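Local atomic coordinates of pyridoxal kinase (Entamoeba histolytica, PDB entry 4S1H), a protein that probably transfers a phosphate from ATP to pyridoxal, giving pyridoxal 5'-phosphate, in a reaction that uses magnesium. Residues R99-K104 / Y136-T141; K163-L168 / P174-T179; K200-K205 / P233-V238; T221-S226 / N239-T244. All blocks are in the same frame, centred on the assembly; numbering follows the deposited sequence.

Overall arrangement
The four contacts join neighbouring parts of one ribokinase-type alpha/beta fold. Contacts 1 and 2, with centres about 17 Å apart, meet edge to edge: Ile140 O lies 2.9 Å from Leu177 N, a probable hydrogen bond that sets strands 139-140 and 175-183 side by side. Contacts 3 and 4 share helix 234-250, and their centres are about 11 Å apart. Contact 2 covers one face of strand 175-183; on the other face, Leu177 CD2 comes within 3.8 Å of Leu224 CD2 in contact 4. Magnesium is reached from contact 1 through Thr141. Thr179 in contact 2 and Ile242 in contact 4 both touch ADP, whereas contact 3 stands back from the nucleotide, with the Ile204 side chain about 7 Å away.

Contact 1. Residues R99-K104 / Y136-T141; sequences RIKDNK and YADIIT. With MG (magnesium ion), chain D.
Asp138 OD2 receives two donors: Lys101 NZ, at 2.9 Å in a salt bridge, and the backbone N of Phe108. The ammonium uses the syn lone pair of OD2, on the side of OD1, yet it favours one oxygen, since Lys101 NZ remains 4.0 Å from Asp138 OD1. Lysine and aspartate approach from opposite directions. Lys101 starts with CG beside its backbone N and turns at its last torsion (chi4 -82°), a bend that brings NZ to the carboxylate while CE lies 3.5 Å from Tyr136 O. Lys101 NZ also donates to Val106 O, so both partners of the salt bridge are held to the chain at or just before strand 107-110. Two donors on one oxygen would be expected to favour the ionised carboxylate. The ring of Tyr136 leads away from Lys101 and packs on Ile94, Val97 and Lys98 of helix 87-100. Lys104 NZ turns back to Ile100 O, donating at 3.1 Å, in the carbonyl plane and on a lone pair. At the far end of 136-141, Thr141 O binds magnesium at 2.1 Å, with four waters and Asp111 OD1 completing the site. A surface salt bridge thus fastens the region where helix 87-100 gives out to the residue leading into strand 139-140, within the alpha/beta architecture of the ribokinase superfamily, whose strand ends supply the metal site.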
# COMPACT_ATOMS: atom_id res chain seq x y z
N ARG A 99 -3.75 14.34 20.43
CA ARG A 99 -2.97 15.46 19.89
C ARG A 99 -3.55 15.91 18.55
O ARG A 99 -3.71 17.11 18.33
CB ARG A 99 -1.50 15.08 19.76
CG ARG A 99 -0.59 16.17 19.20
CD ARG A 99 0.85 15.67 19.13
NE ARG A 99 1.44 15.49 20.47
CZ ARG A 99 2.52 14.76 20.76
NH1 ARG A 99 3.20 14.09 19.82
NH2 ARG A 99 2.94 14.69 22.02
N ILE A 100 -3.87 14.96 17.67
CA ILE A 100 -4.36 15.28 16.33
C ILE A 100 -5.73 16.00 16.40
O ILE A 100 -5.96 16.96 15.67
CB ILE A 100 -4.37 14.02 15.43
CG1 ILE A 100 -2.93 13.63 15.05
CG2 ILE A 100 -5.18 14.25 14.17
CD1 ILE A 100 -2.80 12.21 14.54
N LYS A 101 -6.59 15.59 17.33
CA LYS A 101 -7.89 16.25 17.56
C LYS A 101 -7.88 17.58 18.34
O LYS A 101 -8.92 18.21 18.50
CB LYS A 101 -8.86 15.28 18.25
CG LYS A 101 -9.30 14.17 17.33
CD LYS A 101 -10.22 13.19 18.06
CE LYS A 101 -11.18 12.51 17.13
NZ LYS A 101 -12.39 13.33 16.82
N ASP A 102 -6.71 18.01 18.84
CA ASP A 102 -6.60 19.21 19.69
C ASP A 102 -6.58 20.52 18.89
O ASP A 102 -7.06 21.54 19.39
CB ASP A 102 -5.35 19.12 20.57
CG ASP A 102 -5.31 20.17 21.66
OD1 ASP A 102 -6.18 20.11 22.57
OD2 ASP A 102 -4.42 21.04 21.62
N ASN A 103 -6.02 20.51 17.69
CA ASN A 103 -5.85 21.75 16.90
C ASN A 103 -6.80 21.90 15.72
O ASN A 103 -6.80 22.94 15.05
CB ASN A 103 -4.41 21.88 16.41
CG ASN A 103 -4.01 20.80 15.43
OD1 ASN A 103 -4.31 19.63 15.65
ND2 ASN A 103 -3.33 21.19 14.36
N LYS A 104 -7.59 20.87 15.46
CA LYS A 104 -8.48 20.85 14.31
C LYS A 104 -9.57 19.82 14.50
O LYS A 104 -9.44 18.93 15.34
CB LYS A 104 -7.70 20.57 13.02
CG LYS A 104 -6.78 19.36 13.08
CD LYS A 104 -5.67 19.42 12.03
CE LYS A 104 -4.88 18.12 12.03
NZ LYS A 104 -4.15 17.87 13.30
N TYR A 136 -12.69 7.77 21.85
CA TYR A 136 -12.31 8.95 21.10
C TYR A 136 -12.92 9.02 19.69
O TYR A 136 -12.79 10.02 19.02
CB TYR A 136 -10.78 9.05 21.04
CG TYR A 136 -10.16 9.11 22.44
CD1 TYR A 136 -10.02 10.32 23.12
CD2 TYR A 136 -9.78 7.95 23.09
CE1 TYR A 136 -9.48 10.37 24.40
CE2 TYR A 136 -9.25 7.99 24.37
CZ TYR A 136 -9.10 9.19 25.03
OH TYR A 136 -8.56 9.20 26.30
N ALA A 137 -13.60 7.96 19.25
CA ALA A 137 -14.10 7.86 17.88
C ALA A 137 -15.38 8.61 17.62
O ALA A 137 -16.28 8.70 18.48
CB ALA A 137 -14.29 6.39 17.51
N ASP A 138 -15.49 9.13 16.41
CA ASP A 138 -16.73 9.70 15.90
C ASP A 138 -17.71 8.62 15.42
O ASP A 138 -18.92 8.80 15.47
CB ASP A 138 -16.38 10.68 14.80
CG ASP A 138 -15.59 11.87 15.34
OD1 ASP A 138 -16.23 12.78 15.96
OD2 ASP A 138 -14.35 11.84 15.25
N ILE A 139 -17.17 7.50 14.96
CA ILE A 139 -17.92 6.35 14.51
C ILE A 139 -17.07 5.11 14.73
O ILE A 139 -15.82 5.13 14.54
CB ILE A 139 -18.34 6.51 13.05
CG1 ILE A 139 -19.18 5.35 12.58
CG2 ILE A 139 -17.11 6.69 12.14
CD1 ILE A 139 -19.82 5.57 11.24
N ILE A 140 -17.71 4.01 15.08
CA ILE A 140 -17.03 2.74 15.18
C ILE A 140 -17.72 1.71 14.30
O ILE A 140 -18.95 1.78 14.14
CB ILE A 140 -16.86 2.25 16.63
CG1 ILE A 140 -18.20 1.91 17.30
CG2 ILE A 140 -16.13 3.30 17.46
CD1 ILE A 140 -18.00 1.18 18.62
N THR A 141 -16.96 0.73 13.79
CA THR A 141 -17.47 -0.26 12.81
C THR A 141 -17.18 -1.72 13.19
O THR A 141 -16.57 -2.48 12.40
CB THR A 141 -16.91 0.05 11.41
OG1 THR A 141 -15.49 0.06 11.48
CG2 THR A 141 -17.36 1.39 10.90
MG MG D . -15.06 -3.46 11.24
O HOH W 1 -14.41 -4.55 12.75
O HOH W 2 -15.70 -2.32 9.33
O HOH W 3 -16.46 -4.87 10.72
O HOH W 4 -13.57 -4.43 9.92

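Contact 2. Residues K163-L168 / P174-T179; sequences KACHIL and PVILVT. With ADP (adenosine-5'-diphosphate), chain C.
Cys165, the first residue of 163-168 to meet the strand, rests its sulfur against two methyl groups of the strand, with SG 3.8 Å from Ile176 CG2 and 3.9 Å from Val178 CG2. Its SG lies anti to the carbonyl carbon (chi1 -76°), which aims it across the strand at both residues. The carbonyl takes part as well, Cys165 O lying 3.6 Å from Ile176 CD1. One turn later, Leu168 meets the same methyl from its base, CB to Ile176 CD1 at 3.7 Å. Ile176 therefore divides its branches, CG2 going to the sulfur and CD1 to the step between Cys165 and Leu168. The side-chain packing is apolar, and its four residues are buried. The strand then reaches the nucleotide at Thr179, which holds ADP by two short bonds: its OG1 donates to O1A of ADP at 2.6 Å, and its backbone O accepts from the ribose O3' at 2.6 Å. Helix and strand axes run nearly antiparallel, at 148° and 9.3 Å, as expected for the last leg of a beta-alpha-beta crossover from strand 139-140. Leu168 also touches Leu147 and Thr151 of helix 144-151, while strand 175-183 lies between strands 139-140 and 186-193.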
# COMPACT_ATOMS: atom_id res chain seq x y z
N LYS A 163 -29.04 -3.18 22.79
CA LYS A 163 -28.64 -3.09 24.20
C LYS A 163 -27.13 -2.84 24.38
O LYS A 163 -26.72 -2.04 25.22
CB LYS A 163 -29.04 -4.35 24.96
CG LYS A 163 -30.52 -4.64 25.02
CD LYS A 163 -30.75 -5.93 25.82
CE LYS A 163 -32.18 -6.42 25.89
NZ LYS A 163 -32.25 -7.70 26.66
N ALA A 164 -26.31 -3.51 23.56
CA ALA A 164 -24.88 -3.35 23.66
C ALA A 164 -24.48 -1.95 23.15
O ALA A 164 -23.59 -1.30 23.72
CB ALA A 164 -24.16 -4.45 22.89
N CYS A 165 -25.14 -1.47 22.09
CA CYS A 165 -24.83 -0.12 21.56
C CYS A 165 -25.13 0.93 22.63
O CYS A 165 -24.40 1.91 22.76
CB CYS A 165 -25.63 0.20 20.30
SG CYS A 165 -25.01 -0.64 18.83
N HIS A 166 -26.21 0.74 23.37
CA HIS A 166 -26.52 1.68 24.45
C HIS A 166 -25.32 1.93 25.37
O HIS A 166 -24.96 3.09 25.67
CB HIS A 166 -27.73 1.18 25.22
CG HIS A 166 -28.08 2.03 26.40
ND1 HIS A 166 -28.69 3.26 26.25
CD2 HIS A 166 -27.82 1.88 27.72
CE1 HIS A 166 -28.86 3.81 27.45
NE2 HIS A 166 -28.34 2.99 28.35
N ILE A 167 -24.66 0.84 25.77
CA ILE A 167 -23.58 0.90 26.73
C ILE A 167 -22.48 1.83 26.17
O ILE A 167 -21.97 2.71 26.86
CB ILE A 167 -22.96 -0.50 26.98
CG1 ILE A 167 -23.96 -1.46 27.67
CG2 ILE A 167 -21.67 -0.40 27.78
CD1 ILE A 167 -24.39 -1.06 29.06
N LEU A 168 -22.21 1.67 24.89
CA LEU A 168 -21.16 2.48 24.26
C LEU A 168 -21.57 3.91 24.00
O LEU A 168 -20.75 4.82 24.15
CB LEU A 168 -20.69 1.81 22.97
CG LEU A 168 -20.11 0.42 23.18
CD1 LEU A 168 -19.55 -0.03 21.82
CD2 LEU A 168 -19.03 0.34 24.25
N PRO A 174 -20.70 8.56 19.38
CA PRO A 174 -21.90 9.05 18.69
C PRO A 174 -22.56 8.08 17.72
O PRO A 174 -23.79 8.11 17.62
CB PRO A 174 -21.40 10.29 17.93
CG PRO A 174 -20.08 10.61 18.53
CD PRO A 174 -19.50 9.34 19.02
N VAL A 175 -21.79 7.25 17.02
CA VAL A 175 -22.33 6.41 15.95
C VAL A 175 -21.68 5.04 16.01
O VAL A 175 -20.47 4.94 16.12
CB VAL A 175 -22.17 7.01 14.56
CG1 VAL A 175 -22.88 6.15 13.52
CG2 VAL A 175 -22.69 8.45 14.51
N ILE A 176 -22.48 3.99 15.91
CA ILE A 176 -21.99 2.63 15.93
C ILE A 176 -22.62 1.94 14.74
O ILE A 176 -23.84 1.84 14.66
CB ILE A 176 -22.32 1.88 17.23
CG1 ILE A 176 -21.78 2.63 18.48
CG2 ILE A 176 -21.80 0.46 17.19
CD1 ILE A 176 -22.49 2.21 19.74
N LEU A 177 -21.80 1.47 13.82
CA LEU A 177 -22.22 0.69 12.69
C LEU A 177 -21.82 -0.75 13.00
O LEU A 177 -20.66 -1.10 12.96
CB LEU A 177 -21.50 1.19 11.40
CG LEU A 177 -22.02 0.60 10.11
CD1 LEU A 177 -23.44 1.07 9.80
CD2 LEU A 177 -21.10 0.94 8.95
N VAL A 178 -22.81 -1.58 13.33
CA VAL A 178 -22.59 -2.99 13.57
C VAL A 178 -22.69 -3.69 12.22
O VAL A 178 -23.73 -3.73 11.61
CB VAL A 178 -23.61 -3.58 14.58
CG1 VAL A 178 -23.15 -4.98 14.95
CG2 VAL A 178 -23.72 -2.70 15.82
N THR A 179 -21.56 -4.18 11.74
CA THR A 179 -21.40 -4.49 10.30
C THR A 179 -22.01 -5.83 9.94
O THR A 179 -22.25 -6.10 8.75
CB THR A 179 -19.92 -4.45 9.85
OG1 THR A 179 -19.12 -5.36 10.60
CG2 THR A 179 -19.36 -3.05 10.03
PB ADP C . -15.45 -8.36 9.44
O1B ADP C . -16.00 -9.60 10.10
O2B ADP C . -14.31 -8.65 8.48
O3B ADP C . -15.22 -7.27 10.44
PA ADP C . -18.13 -8.35 8.32
O1A ADP C . -19.03 -7.60 9.27
O2A ADP C . -18.09 -9.84 8.36
O3A ADP C . -16.61 -7.79 8.49
O5' ADP C . -18.44 -7.90 6.84
C5' ADP C . -18.45 -6.56 6.40
C4' ADP C . -19.48 -6.48 5.30
O4' ADP C . -19.12 -7.38 4.25
C3' ADP C . -20.85 -6.92 5.78
O3' ADP C . -21.60 -5.81 6.29
C2' ADP C . -21.44 -7.53 4.54
O2' ADP C . -22.00 -6.51 3.73
C1' ADP C . -20.25 -8.12 3.81
N9 ADP C . -20.04 -9.57 4.02
C8 ADP C . -19.13 -10.19 4.79
N7 ADP C . -19.24 -11.54 4.69
C5 ADP C . -20.23 -11.78 3.82
C6 ADP C . -20.87 -12.99 3.24
N6 ADP C . -20.44 -14.21 3.60
N1 ADP C . -21.89 -12.80 2.37
C2 ADP C . -22.32 -11.55 2.01
N3 ADP C . -21.77 -10.42 2.50
C4 ADP C . -20.75 -10.48 3.38

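Contact 3. Residues K200-K205 / P233-V238; sequences KNFTIK and PLEHAV
This is a buried helix-on-sheet contact, in which the first turn of helix 234-250 lies over strand 202-207 of the antiparallel sheet. The two elements run nearly parallel, their axes 16° apart at 11.2 Å, and side chains fill the gap. Phe202 is the main filler. Its CG sits between the backbone N and the carbonyl carbon (chi1 68°), a rotation that lifts the ring from the strand toward the helix. Glu235 comes to the ring through its aliphatic part, CG lying 3.6 Å from Phe202 CE2 in an oblique approach, with ring and carboxylate planes 62° apart. Val238 instead stands at the ring edge, CG1 being 4.4 Å from Phe202 CE1. Val238 CG1 also meets Ile204 CD1 at 3.9 Å, as the two side chains slide past each other in opposite directions.

The glutamate ends in polar company. Water 5 donates to Glu235 OE2 at 2.7 Å and to Lys200 O at 2.8 Å, bridging the helix to the residue two before the strand, while Glu235 OE1 is hydrogen-bonded to Tyr278 OH. Tyr278 also takes a cation-pi contact from Lys200. Pro233 occupies the N-cap position, and its O accepts from Ala237 N at 2.9 Å. Strand 202-207 lies between strands 186-193 and 277-278, Phe202 touching Cys191 on one and Tyr278 on the other. Helix 234-250 covers the face of this sheet opposite helix 158-170, and packs against helix 216-229 through Ala237 and Val238 on Leu224.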
# COMPACT_ATOMS: atom_id res chain seq x y z
N LYS A 200 -31.67 9.01 12.48
CA LYS A 200 -32.58 7.86 12.47
C LYS A 200 -31.81 6.55 12.40
O LYS A 200 -31.10 6.29 11.43
CB LYS A 200 -33.53 7.96 11.27
CG LYS A 200 -34.61 9.00 11.43
CD LYS A 200 -35.56 8.96 10.25
CE LYS A 200 -36.64 7.89 10.30
NZ LYS A 200 -37.84 8.21 11.12
N ASN A 201 -32.00 5.69 13.42
CA ASN A 201 -31.39 4.38 13.40
C ASN A 201 -31.96 3.56 12.26
O ASN A 201 -33.17 3.65 11.94
CB ASN A 201 -31.69 3.60 14.70
CG ASN A 201 -30.94 4.15 15.91
OD1 ASN A 201 -30.12 5.08 15.80
ND2 ASN A 201 -31.21 3.58 17.06
N PHE A 202 -31.12 2.69 11.69
CA PHE A 202 -31.56 1.86 10.59
C PHE A 202 -30.84 0.52 10.53
O PHE A 202 -29.77 0.32 11.13
CB PHE A 202 -31.43 2.59 9.24
CG PHE A 202 -30.02 2.85 8.79
CD1 PHE A 202 -29.30 1.93 8.00
CD2 PHE A 202 -29.46 4.07 9.08
CE1 PHE A 202 -28.01 2.24 7.55
CE2 PHE A 202 -28.18 4.39 8.63
CZ PHE A 202 -27.45 3.48 7.86
N THR A 203 -31.48 -0.41 9.81
CA THR A 203 -30.87 -1.68 9.45
C THR A 203 -30.87 -1.89 7.95
O THR A 203 -31.59 -1.22 7.20
CB THR A 203 -31.55 -2.89 10.14
OG1 THR A 203 -32.95 -2.94 9.83
CG2 THR A 203 -31.36 -2.85 11.65
N ILE A 204 -29.97 -2.76 7.50
CA ILE A 204 -29.93 -3.23 6.12
C ILE A 204 -29.79 -4.74 6.20
O ILE A 204 -28.94 -5.25 6.95
CB ILE A 204 -28.70 -2.67 5.36
CG1 ILE A 204 -28.71 -1.13 5.37
CG2 ILE A 204 -28.63 -3.22 3.93
CD1 ILE A 204 -27.58 -0.45 4.63
N LYS A 205 -30.61 -5.43 5.41
CA LYS A 205 -30.59 -6.90 5.31
C LYS A 205 -29.79 -7.30 4.05
O LYS A 205 -30.10 -6.86 2.94
CB LYS A 205 -32.01 -7.45 5.26
CG LYS A 205 -32.08 -8.97 5.31
CD LYS A 205 -33.50 -9.49 5.17
CE LYS A 205 -34.46 -8.98 6.19
NZ LYS A 205 -34.01 -9.13 7.59
N PRO A 233 -23.81 11.80 2.52
CA PRO A 233 -24.41 11.48 3.83
C PRO A 233 -24.22 10.03 4.22
O PRO A 233 -24.23 9.14 3.36
CB PRO A 233 -25.90 11.80 3.63
CG PRO A 233 -25.94 12.76 2.49
CD PRO A 233 -24.81 12.35 1.59
N LEU A 234 -24.03 9.80 5.51
CA LEU A 234 -23.76 8.48 6.04
C LEU A 234 -24.60 7.36 5.49
O LEU A 234 -24.05 6.33 5.14
CB LEU A 234 -23.77 8.51 7.57
CG LEU A 234 -23.40 7.21 8.27
CD1 LEU A 234 -21.94 6.89 7.98
CD2 LEU A 234 -23.63 7.37 9.75
N GLU A 235 -25.94 7.52 5.48
CA GLU A 235 -26.86 6.49 4.97
C GLU A 235 -26.48 6.03 3.57
O GLU A 235 -26.45 4.84 3.29
CB GLU A 235 -28.32 6.98 4.91
CG GLU A 235 -29.04 6.98 6.22
CD GLU A 235 -30.51 7.34 6.04
OE1 GLU A 235 -31.02 7.20 4.90
OE2 GLU A 235 -31.11 7.79 7.03
N HIS A 236 -26.22 7.01 2.71
CA HIS A 236 -25.89 6.73 1.31
C HIS A 236 -24.48 6.16 1.21
O HIS A 236 -24.26 5.25 0.38
CB HIS A 236 -26.10 8.00 0.47
CG HIS A 236 -27.53 8.49 0.48
ND1 HIS A 236 -28.50 7.95 -0.32
CD2 HIS A 236 -28.15 9.41 1.25
CE1 HIS A 236 -29.66 8.54 -0.07
NE2 HIS A 236 -29.47 9.42 0.89
N ALA A 237 -23.53 6.64 2.03
CA ALA A 237 -22.16 6.10 2.06
C ALA A 237 -22.18 4.63 2.46
O ALA A 237 -21.55 3.79 1.84
CB ALA A 237 -21.26 6.91 3.00
N VAL A 238 -22.98 4.31 3.47
CA VAL A 238 -23.08 2.91 3.91
C VAL A 238 -23.68 2.02 2.81
O VAL A 238 -23.16 0.93 2.50
CB VAL A 238 -23.94 2.77 5.18
CG1 VAL A 238 -24.23 1.30 5.50
CG2 VAL A 238 -23.26 3.43 6.37
O HOH W 5 -29.86 7.81 9.42

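Contact 4. Residues T221-S226 / N239-T244; sequences TYILLS and NRAIST. With ADP (adenosine-5'-diphosphate), chain C.
Two consecutive helices form an antiparallel hairpin here, and the first, 216-229, begins at the glycine-rich anion hole characteristic of the ribokinase superfamily, where Gly217 N is hydrogen-bonded to ADP. Their axes pass at 8.5 Å with 143° between directions, a close approach made possible by Ala241, whose CB lies 3.7 Å from Leu224 N. Ile223 lays its CG2 over this small residue, 3.7 Å from Ala241 CA. Its other branch runs on along the groove, since CG1 is anti to the carbonyl carbon (chi1 -61°), and CD1 ends 3.8 Å from Thr244 CG2. Beyond this apolar seam each helix binds a serine hydroxyl to its own backbone: Ser226 OG donates to Tyr222 O and Ser243 OG to Asn239 O, each carbonyl also accepting the serine N from the opposite face of its plane. Ile242 points away from the seam to the ribose, CD1 lying 3.4 Å from O3' of ADP. Around the hairpin, Tyr222 packs on Ile25 of helix 18-28 and Val80 of strand 78-81, while Arg240 makes a salt bridge to Glu272 and a cation-pi contact with Trp227 of helix 216-229.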
# COMPACT_ATOMS: atom_id res chain seq x y z
N THR A 221 -14.87 -0.56 5.63
CA THR A 221 -14.40 0.59 6.35
C THR A 221 -13.84 1.64 5.38
O THR A 221 -14.22 2.82 5.48
CB THR A 221 -13.30 0.19 7.34
OG1 THR A 221 -13.87 -0.56 8.41
CG2 THR A 221 -12.55 1.39 7.90
N TYR A 222 -12.98 1.24 4.45
CA TYR A 222 -12.34 2.25 3.57
C TYR A 222 -13.24 2.76 2.45
O TYR A 222 -13.16 3.92 2.09
CB TYR A 222 -11.00 1.74 3.02
CG TYR A 222 -10.00 1.63 4.14
CD1 TYR A 222 -9.42 2.77 4.72
CD2 TYR A 222 -9.66 0.40 4.66
CE1 TYR A 222 -8.52 2.66 5.78
CE2 TYR A 222 -8.77 0.29 5.72
CZ TYR A 222 -8.22 1.42 6.27
OH TYR A 222 -7.34 1.33 7.32
N ILE A 223 -14.17 1.94 1.98
CA ILE A 223 -15.14 2.45 0.98
C ILE A 223 -16.09 3.45 1.68
O ILE A 223 -16.33 4.54 1.16
CB ILE A 223 -15.93 1.34 0.27
CG1 ILE A 223 -14.97 0.41 -0.51
CG2 ILE A 223 -16.91 1.97 -0.72
CD1 ILE A 223 -15.60 -0.86 -1.05
N LEU A 224 -16.63 3.04 2.82
CA LEU A 224 -17.49 3.95 3.62
C LEU A 224 -16.81 5.29 3.92
O LEU A 224 -17.35 6.36 3.62
CB LEU A 224 -17.84 3.26 4.94
CG LEU A 224 -18.54 4.12 5.99
CD1 LEU A 224 -19.86 4.62 5.45
CD2 LEU A 224 -18.70 3.30 7.25
N LEU A 225 -15.57 5.24 4.42
CA LEU A 225 -14.81 6.46 4.72
C LEU A 225 -14.57 7.31 3.49
O LEU A 225 -14.71 8.53 3.56
CB LEU A 225 -13.44 6.12 5.31
CG LEU A 225 -12.59 7.33 5.69
CD1 LEU A 225 -13.13 7.99 6.95
CD2 LEU A 225 -11.14 6.90 5.82
N SER A 226 -14.21 6.69 2.36
CA SER A 226 -13.99 7.44 1.13
C SER A 226 -15.25 8.25 0.76
O SER A 226 -15.15 9.41 0.44
CB SER A 226 -13.58 6.54 -0.03
OG SER A 226 -12.36 5.89 0.29
N ASN A 239 -24.76 2.50 2.18
CA ASN A 239 -25.44 1.73 1.13
C ASN A 239 -24.52 1.50 -0.06
O ASN A 239 -24.42 0.40 -0.57
CB ASN A 239 -26.73 2.45 0.72
CG ASN A 239 -27.74 1.52 0.07
OD1 ASN A 239 -27.40 0.53 -0.59
ND2 ASN A 239 -29.00 1.89 0.18
N ARG A 240 -23.80 2.54 -0.47
CA ARG A 240 -22.84 2.38 -1.58
C ARG A 240 -21.74 1.39 -1.22
O ARG A 240 -21.37 0.55 -2.03
CB ARG A 240 -22.18 3.71 -1.93
CG ARG A 240 -23.12 4.69 -2.59
CD ARG A 240 -22.38 5.96 -3.00
NE ARG A 240 -23.30 6.96 -3.52
CZ ARG A 240 -22.94 8.13 -4.06
NH1 ARG A 240 -21.67 8.48 -4.16
NH2 ARG A 240 -23.88 8.96 -4.51
N ALA A 241 -21.24 1.48 0.01
CA ALA A 241 -20.17 0.63 0.46
C ALA A 241 -20.61 -0.84 0.50
O ALA A 241 -19.92 -1.70 -0.03
CB ALA A 241 -19.61 1.09 1.79
N ILE A 242 -21.81 -1.10 1.05
CA ILE A 242 -22.31 -2.47 1.14
C ILE A 242 -22.62 -3.02 -0.24
O ILE A 242 -22.36 -4.18 -0.51
CB ILE A 242 -23.56 -2.52 2.06
CG1 ILE A 242 -23.14 -2.13 3.48
CG2 ILE A 242 -24.33 -3.85 1.95
CD1 ILE A 242 -22.51 -3.19 4.34
N SER A 243 -23.12 -2.16 -1.12
CA SER A 243 -23.42 -2.52 -2.49
C SER A 243 -22.18 -2.89 -3.26
O SER A 243 -22.15 -3.93 -3.92
CB SER A 243 -24.23 -1.44 -3.21
OG SER A 243 -25.48 -1.25 -2.53
N THR A 244 -21.16 -2.04 -3.17
CA THR A 244 -19.88 -2.31 -3.83
C THR A 244 -19.26 -3.60 -3.29
O THR A 244 -18.77 -4.42 -4.06
CB THR A 244 -18.96 -1.11 -3.69
OG1 THR A 244 -19.56 0.00 -4.37
CG2 THR A 244 -17.58 -1.38 -4.28
PB ADP C . -15.45 -8.36 9.44
O1B ADP C . -16.00 -9.60 10.10
O2B ADP C . -14.31 -8.65 8.48
O3B ADP C . -15.22 -7.27 10.44
PA ADP C . -18.13 -8.35 8.32
O1A ADP C . -19.03 -7.60 9.27
O2A ADP C . -18.09 -9.84 8.36
O3A ADP C . -16.61 -7.79 8.49
O5' ADP C . -18.44 -7.90 6.84
C5' ADP C . -18.45 -6.56 6.40
C4' ADP C . -19.48 -6.48 5.30
O4' ADP C . -19.12 -7.38 4.25
C3' ADP C . -20.85 -6.92 5.78
O3' ADP C . -21.60 -5.81 6.29
C2' ADP C . -21.44 -7.53 4.54
O2' ADP C . -22.00 -6.51 3.73
C1' ADP C . -20.25 -8.12 3.81
N9 ADP C . -20.04 -9.57 4.02
C8 ADP C . -19.13 -10.19 4.79
N7 ADP C . -19.24 -11.54 4.69
C5 ADP C . -20.23 -11.78 3.82
C6 ADP C . -20.87 -12.99 3.24
N6 ADP C . -20.44 -14.21 3.60
N1 ADP C . -21.89 -12.80 2.37
C2 ADP C . -22.32 -11.55 2.01
N3 ADP C . -21.77 -10.42 2.50
C4 ADP C . -20.75 -10.48 3.38